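Putative citrate lyase (Ralstonia eutropha, PDB 3QQW) probably acts as a magnesium-dependent carbon-carbon lyase of the HpcH/HpaI aldolase/citrate lyase family, perhaps cleaving (S)-citramalyl-CoA. Local coordinates at residues 36-41 with 49-54; 114-119 with 251-256. All coordinates share one frame; numbering follows the deposited sequence.

Interaction 1 of 2, residues 36-41 with 49-54; sequences GKAMDL and FDVTCD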
loop_
_atom_site.group_PDB
_atom_site.type_symbol
_atom_site.label_atom_id
_atom_site.label_comp_id
_atom_site.label_asym_id
_atom_site.label_seq_id
_atom_site.Cartn_x
_atom_site.Cartn_y
_atom_site.Cartn_z
ATOM N N GLY C 36 29.617 27.495 -5.626
ATOM C CA GLY C 36 29.749 28.941 -5.623
ATOM C C GLY C 36 28.623 29.588 -6.397
ATOM O O GLY C 36 27.836 30.329 -5.815
ATOM N N LYS C 37 28.461 29.205 -7.674
ATOM C CA LYS C 37 27.429 29.705 -8.599
ATOM C C LYS C 37 25.996 29.523 -8.036
ATOM O O LYS C 37 25.188 30.453 -8.121
ATOM C CB LYS C 37 27.542 29.006 -9.953
ATOM C CG LYS C 37 28.652 29.560 -10.849
ATOM C CD LYS C 37 28.595 28.850 -12.197
ATOM C CE LYS C 37 29.677 29.235 -13.167
ATOM N NZ LYS C 37 29.757 28.257 -14.292
ATOM N N ALA C 38 25.708 28.352 -7.412
ATOM C CA ALA C 38 24.420 28.027 -6.801
ATOM C C ALA C 38 24.165 28.935 -5.592
ATOM O O ALA C 38 23.053 29.457 -5.440
ATOM C CB ALA C 38 24.387 26.571 -6.397
HETATM N N MSE C 39 25.216 29.205 -4.782
HETATM C CA MSE C 39 25.126 30.113 -3.626
HETATM C C MSE C 39 24.848 31.503 -4.099
HETATM O O MSE C 39 24.013 32.169 -3.503
HETATM C CB MSE C 39 26.387 30.082 -2.778
HETATM C CG MSE C 39 26.473 28.855 -1.897
HETATM SE SE MSE C 39 28.237 28.762 -1.110
HETATM C CE MSE C 39 27.950 27.110 0.002
ATOM N N ASP C 40 25.503 31.929 -5.194
ATOM C CA ASP C 40 25.284 33.253 -5.829
ATOM C C ASP C 40 23.881 33.362 -6.425
ATOM O O ASP C 40 23.311 34.440 -6.429
ATOM C CB ASP C 40 26.312 33.524 -6.944
ATOM C CG ASP C 40 27.749 33.616 -6.490
ATOM O OD1 ASP C 40 27.989 33.676 -5.245
ATOM O OD2 ASP C 40 28.643 33.620 -7.363
ATOM N N LEU C 41 23.334 32.240 -6.937
ATOM C CA LEU C 41 22.012 32.201 -7.529
ATOM C C LEU C 41 20.951 32.335 -6.423
ATOM O O LEU C 41 19.896 32.921 -6.683
ATOM C CB LEU C 41 21.863 30.917 -8.343
ATOM C CG LEU C 41 20.680 30.826 -9.295
ATOM C CD1 LEU C 41 20.769 31.870 -10.398
ATOM C CD2 LEU C 41 20.535 29.411 -9.837
ATOM N N PHE C 49 15.343 28.213 -3.005
ATOM C CA PHE C 49 15.902 26.883 -3.159
ATOM C C PHE C 49 17.088 26.699 -2.209
ATOM O O PHE C 49 17.804 27.666 -1.897
ATOM C CB PHE C 49 16.320 26.602 -4.615
ATOM C CG PHE C 49 17.534 27.371 -5.091
ATOM C CD1 PHE C 49 17.419 28.689 -5.536
ATOM C CD2 PHE C 49 18.782 26.763 -5.144
ATOM C CE1 PHE C 49 18.536 29.381 -6.005
ATOM C CE2 PHE C 49 19.903 27.468 -5.598
ATOM C CZ PHE C 49 19.768 28.764 -6.038
ATOM N N ASP C 50 17.269 25.453 -1.744
ATOM C CA ASP C 50 18.400 25.059 -0.939
ATOM C C ASP C 50 19.499 24.520 -1.854
ATOM O O ASP C 50 19.221 24.102 -2.966
ATOM C CB ASP C 50 17.993 24.003 0.088
ATOM C CG ASP C 50 17.148 24.507 1.230
ATOM O OD1 ASP C 50 17.210 25.736 1.532
ATOM O OD2 ASP C 50 16.478 23.676 1.874
ATOM N N VAL C 51 20.749 24.527 -1.388
ATOM C CA VAL C 51 21.858 23.988 -2.166
ATOM C C VAL C 51 22.394 22.766 -1.441
ATOM O O VAL C 51 22.714 22.842 -0.262
ATOM C CB VAL C 51 22.951 25.050 -2.405
ATOM C CG1 VAL C 51 24.160 24.456 -3.112
ATOM C CG2 VAL C 51 22.400 26.223 -3.194
ATOM N N THR C 52 22.500 21.643 -2.133
ATOM C CA THR C 52 23.139 20.472 -1.565
ATOM C C THR C 52 24.499 20.317 -2.211
ATOM O O THR C 52 24.603 20.152 -3.427
ATOM C CB THR C 52 22.288 19.180 -1.676
ATOM O OG1 THR C 52 21.004 19.431 -1.128
ATOM C CG2 THR C 52 22.912 18.020 -0.922
ATOM N N CYS C 53 25.539 20.413 -1.396
ATOM C CA CYS C 53 26.919 20.185 -1.821
ATOM C C CYS C 53 27.096 18.709 -1.832
ATOM O O CYS C 53 26.991 18.042 -0.796
ATOM C CB CYS C 53 27.909 20.879 -0.896
ATOM S SG CYS C 53 27.558 22.625 -0.645
ATOM N N ASP C 54 27.157 18.178 -3.025
ATOM C CA ASP C 54 27.197 16.754 -3.218
ATOM C C ASP C 54 28.594 16.171 -2.974
ATOM O O ASP C 54 29.498 16.515 -3.692
ATOM C CB ASP C 54 26.700 16.433 -4.624
ATOM C CG ASP C 54 26.162 15.024 -4.749
ATOM O OD1 ASP C 54 26.372 14.216 -3.806
ATOM O OD2 ASP C 54 25.539 14.723 -5.783
#
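The backbone oxygen of A38 lies at the edge of the F49 phenyl ring. It is near the ring plane, 3.4 Å from F49 CZ. V51 CG2 comes up to the same oxygen, at 4.0 Å. F49 chi1 is 71°, with CG between the backbone N and the carbonyl carbon, and this carries the ring up to the helix. L41 meets the same end of the ring. Its CB is 3.8 Å from F49 CZ, and its CG and CD2 come almost as near. The two side chains cross at about a right angle. These segments belong to a beta-alpha-beta unit of the TIM barrel, in which helix 32-45 links strand 25-29 to strand 49-54. The axes of segments 36-41 and 49-54 run nearly antiparallel, at 167°, and approach to 8.8 Å. One turn before L41, A38 CB sits against both methyls of V51. The distance to V51 CG2 is 3.8 Å and that to V51 CG1 is 3.9 Å. M39, a selenomethionine, comes near V51 CG2 with its backbone N, at 4.4 Å. I260 of helix 260-267 touches both L41 and F49, and Q42 NE2 hydrogen-bonds to F49 O.

Interaction 2 of 2, residues 114-119 with 251-256; sequences YITVPK and RMWSIY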
loop_
_atom_site.group_PDB
_atom_site.type_symbol
_atom_site.label_atom_id
_atom_site.label_comp_id
_atom_site.label_asym_id
_atom_site.label_seq_id
_atom_site.Cartn_x
_atom_site.Cartn_y
_atom_site.Cartn_z
ATOM N N TYR C 114 21.711 21.163 6.624
ATOM C CA TYR C 114 21.289 19.770 6.742
ATOM C C TYR C 114 22.338 18.823 6.188
ATOM O O TYR C 114 23.242 19.240 5.452
ATOM C CB TYR C 114 19.944 19.514 6.002
ATOM C CG TYR C 114 19.963 19.942 4.561
ATOM C CD1 TYR C 114 20.400 19.077 3.557
ATOM C CD2 TYR C 114 19.538 21.215 4.187
ATOM C CE1 TYR C 114 20.449 19.482 2.222
ATOM C CE2 TYR C 114 19.596 21.634 2.859
ATOM C CZ TYR C 114 20.051 20.764 1.882
ATOM O OH TYR C 114 20.071 21.171 0.569
ATOM N N ILE C 115 22.163 17.527 6.491
ATOM C CA ILE C 115 22.976 16.459 5.933
ATOM C C ILE C 115 22.014 15.514 5.227
ATOM O O ILE C 115 21.004 15.097 5.801
ATOM C CB ILE C 115 23.869 15.745 6.985
ATOM C CG1 ILE C 115 25.054 16.640 7.351
ATOM C CG2 ILE C 115 24.354 14.371 6.489
ATOM C CD1 ILE C 115 25.682 16.266 8.603
ATOM N N THR C 116 22.323 15.213 3.968
ATOM C CA THR C 116 21.577 14.277 3.143
ATOM C C THR C 116 22.297 12.933 3.242
ATOM O O THR C 116 23.503 12.841 2.976
ATOM C CB THR C 116 21.412 14.815 1.749
ATOM O OG1 THR C 116 20.666 16.026 1.831
ATOM C CG2 THR C 116 20.691 13.845 0.839
ATOM N N VAL C 117 21.558 11.913 3.697
ATOM C CA VAL C 117 22.070 10.551 3.901
ATOM C C VAL C 117 21.520 9.660 2.774
ATOM O O VAL C 117 20.304 9.436 2.680
ATOM C CB VAL C 117 21.698 10.018 5.312
ATOM C CG1 VAL C 117 22.221 8.610 5.542
ATOM C CG2 VAL C 117 22.160 10.965 6.402
ATOM N N PRO C 118 22.407 9.093 1.950
ATOM C CA PRO C 118 21.928 8.295 0.817
ATOM C C PRO C 118 22.007 6.783 1.024
ATOM O O PRO C 118 22.754 6.300 1.875
ATOM C CB PRO C 118 22.901 8.692 -0.293
ATOM C CG PRO C 118 24.184 8.909 0.428
ATOM C CD PRO C 118 23.866 9.298 1.865
ATOM N N LYS C 119 21.271 6.041 0.175
ATOM C CA LYS C 119 21.348 4.599 0.023
ATOM C C LYS C 119 21.324 3.767 1.318
ATOM O O LYS C 119 21.922 2.681 1.340
ATOM C CB LYS C 119 22.645 4.272 -0.743
ATOM C CG LYS C 119 22.501 4.219 -2.254
ATOM C CD LYS C 119 23.860 4.475 -2.925
ATOM C CE LYS C 119 23.752 5.106 -4.297
ATOM N NZ LYS C 119 23.200 6.490 -4.249
ATOM N N ARG C 251 8.482 19.192 -2.083
ATOM C CA ARG C 251 9.833 19.586 -2.459
ATOM C C ARG C 251 10.278 18.708 -3.621
ATOM O O ARG C 251 9.729 17.625 -3.831
ATOM C CB ARG C 251 10.751 19.425 -1.247
ATOM C CG ARG C 251 12.153 19.977 -1.349
ATOM C CD ARG C 251 12.641 20.019 0.085
ATOM N NE ARG C 251 14.085 20.125 0.230
ATOM C CZ ARG C 251 14.709 21.212 0.660
ATOM N NH1 ARG C 251 14.026 22.313 0.921
ATOM N NH2 ARG C 251 16.019 21.204 0.841
HETATM N N MSE C 252 11.271 19.187 -4.385
HETATM C CA MSE C 252 11.830 18.445 -5.495
HETATM C C MSE C 252 13.242 18.861 -5.729
HETATM O O MSE C 252 13.554 20.052 -5.687
HETATM C CB MSE C 252 11.000 18.671 -6.762
HETATM C CG MSE C 252 11.306 17.679 -7.851
HETATM SE SE MSE C 252 10.013 17.858 -9.234
HETATM C CE MSE C 252 11.110 17.294 -10.741
ATOM N N TRP C 253 14.080 17.886 -6.067
ATOM C CA TRP C 253 15.481 18.102 -6.393
ATOM C C TRP C 253 15.649 18.775 -7.750
ATOM O O TRP C 253 14.849 18.579 -8.662
ATOM C CB TRP C 253 16.224 16.768 -6.393
ATOM C CG TRP C 253 16.500 16.182 -5.040
ATOM C CD1 TRP C 253 15.918 16.523 -3.854
ATOM C CD2 TRP C 253 17.428 15.130 -4.746
ATOM N NE1 TRP C 253 16.442 15.768 -2.833
ATOM C CE2 TRP C 253 17.383 14.911 -3.349
ATOM C CE3 TRP C 253 18.360 14.403 -5.518
ATOM C CZ2 TRP C 253 18.189 13.951 -2.710
ATOM C CZ3 TRP C 253 19.168 13.466 -4.881
ATOM C CH2 TRP C 253 19.056 13.224 -3.501
ATOM N N SER C 254 16.745 19.509 -7.895
ATOM C CA SER C 254 17.166 20.152 -9.124
ATOM C C SER C 254 18.625 19.795 -9.401
ATOM O O SER C 254 19.433 19.769 -8.467
ATOM C CB SER C 254 16.999 21.661 -9.009
ATOM O OG SER C 254 17.700 22.321 -10.047
ATOM N N ILE C 255 18.967 19.534 -10.663
ATOM C CA ILE C 255 20.350 19.225 -11.049
ATOM C C ILE C 255 20.863 20.236 -12.073
ATOM O O ILE C 255 22.041 20.215 -12.416
ATOM C CB ILE C 255 20.550 17.775 -11.537
ATOM C CG1 ILE C 255 19.463 17.346 -12.559
ATOM C CG2 ILE C 255 20.689 16.842 -10.332
ATOM C CD1 ILE C 255 19.749 16.057 -13.350
ATOM N N TYR C 256 19.993 21.126 -12.539
ATOM C CA TYR C 256 20.350 22.170 -13.498
ATOM C C TYR C 256 19.619 23.472 -13.110
ATOM O O TYR C 256 18.438 23.421 -12.767
ATOM C CB TYR C 256 20.052 21.738 -14.944
ATOM C CG TYR C 256 20.804 22.570 -15.955
ATOM C CD1 TYR C 256 22.172 22.388 -16.161
ATOM C CD2 TYR C 256 20.161 23.579 -16.675
ATOM C CE1 TYR C 256 22.876 23.172 -17.071
ATOM C CE2 TYR C 256 20.860 24.379 -17.577
ATOM C CZ TYR C 256 22.219 24.166 -17.778
ATOM O OH TYR C 256 22.943 24.915 -18.680
#
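Y114 and R251 reach toward each other from opposite directions across the inside of the barrel. R251 NH2 is 4.1 Å from Y114 OH, too far for a hydrogen bond. The same nitrogen is also 4.1 Å from Y114 CE2, with CZ hardly farther off. It therefore sits beside the hydroxyl end of the tyrosine and not over the middle of its ring. The hydroxyl lies at the edge of the guanidinium, near its plane. NH2 approaches the tyrosine ring obliquely, and the two planes are 85° apart. The arginine spans the gap because its chain is extended, with CG anti to the backbone N (chi1 -171°). The second touch is apolar and looser. T116 CG2 meets W253 CZ2, on the six-membered ring of the indole, at 4.3 Å. The methyl again comes obliquely to the ring. The backbones are well separated here, with T116 CA and W253 CA 11.9 Å apart. Strands 115-117 and 251-254 are the fourth and eighth of the eight-stranded parallel barrel, so the contact runs through the core rather than between neighbours.

Next come the groups that place these side chains. R251 NH2 makes salt bridges to E26 and D50, and R251 NH1 hydrogen-bonds to A23 O. The Y114 ring stacks on H149, and its hydroxyl probably hydrogen-bonds to T52. W253 NE1 hydrogen-bonds to D174 OD1, while its side chain packs on R88 and L151.

The polar ends of Y114 and R251 are therefore satisfied by other partners, and their mutual contact is packing. With two carboxylates at one nitrogen, the buried positive charge of R251 is probably well balanced.

In the fold
Strand 49-54 serves both contacts from its two sides. In interaction 1, F49 and V51 face helix 32-45. D50 and T52, on the other face of the strand, turn into the barrel and meet interaction 2. D50 OD2 is 2.7 Å from R251 NH2, and T52 OG1 is 2.6 Å from Y114 OH. The centres of the two contacts are about 12 Å apart. Interaction 2 is nearer the predicted active site. The W253 side chain is about 3 Å from that of R88, a predicted substrate-binding residue, and about 6 Å from that of E153, predicted to bind substrate and magnesium. V51 is about 10 Å from R88, side chain to side chain, but D54 on the same strand forms a salt bridge with R88.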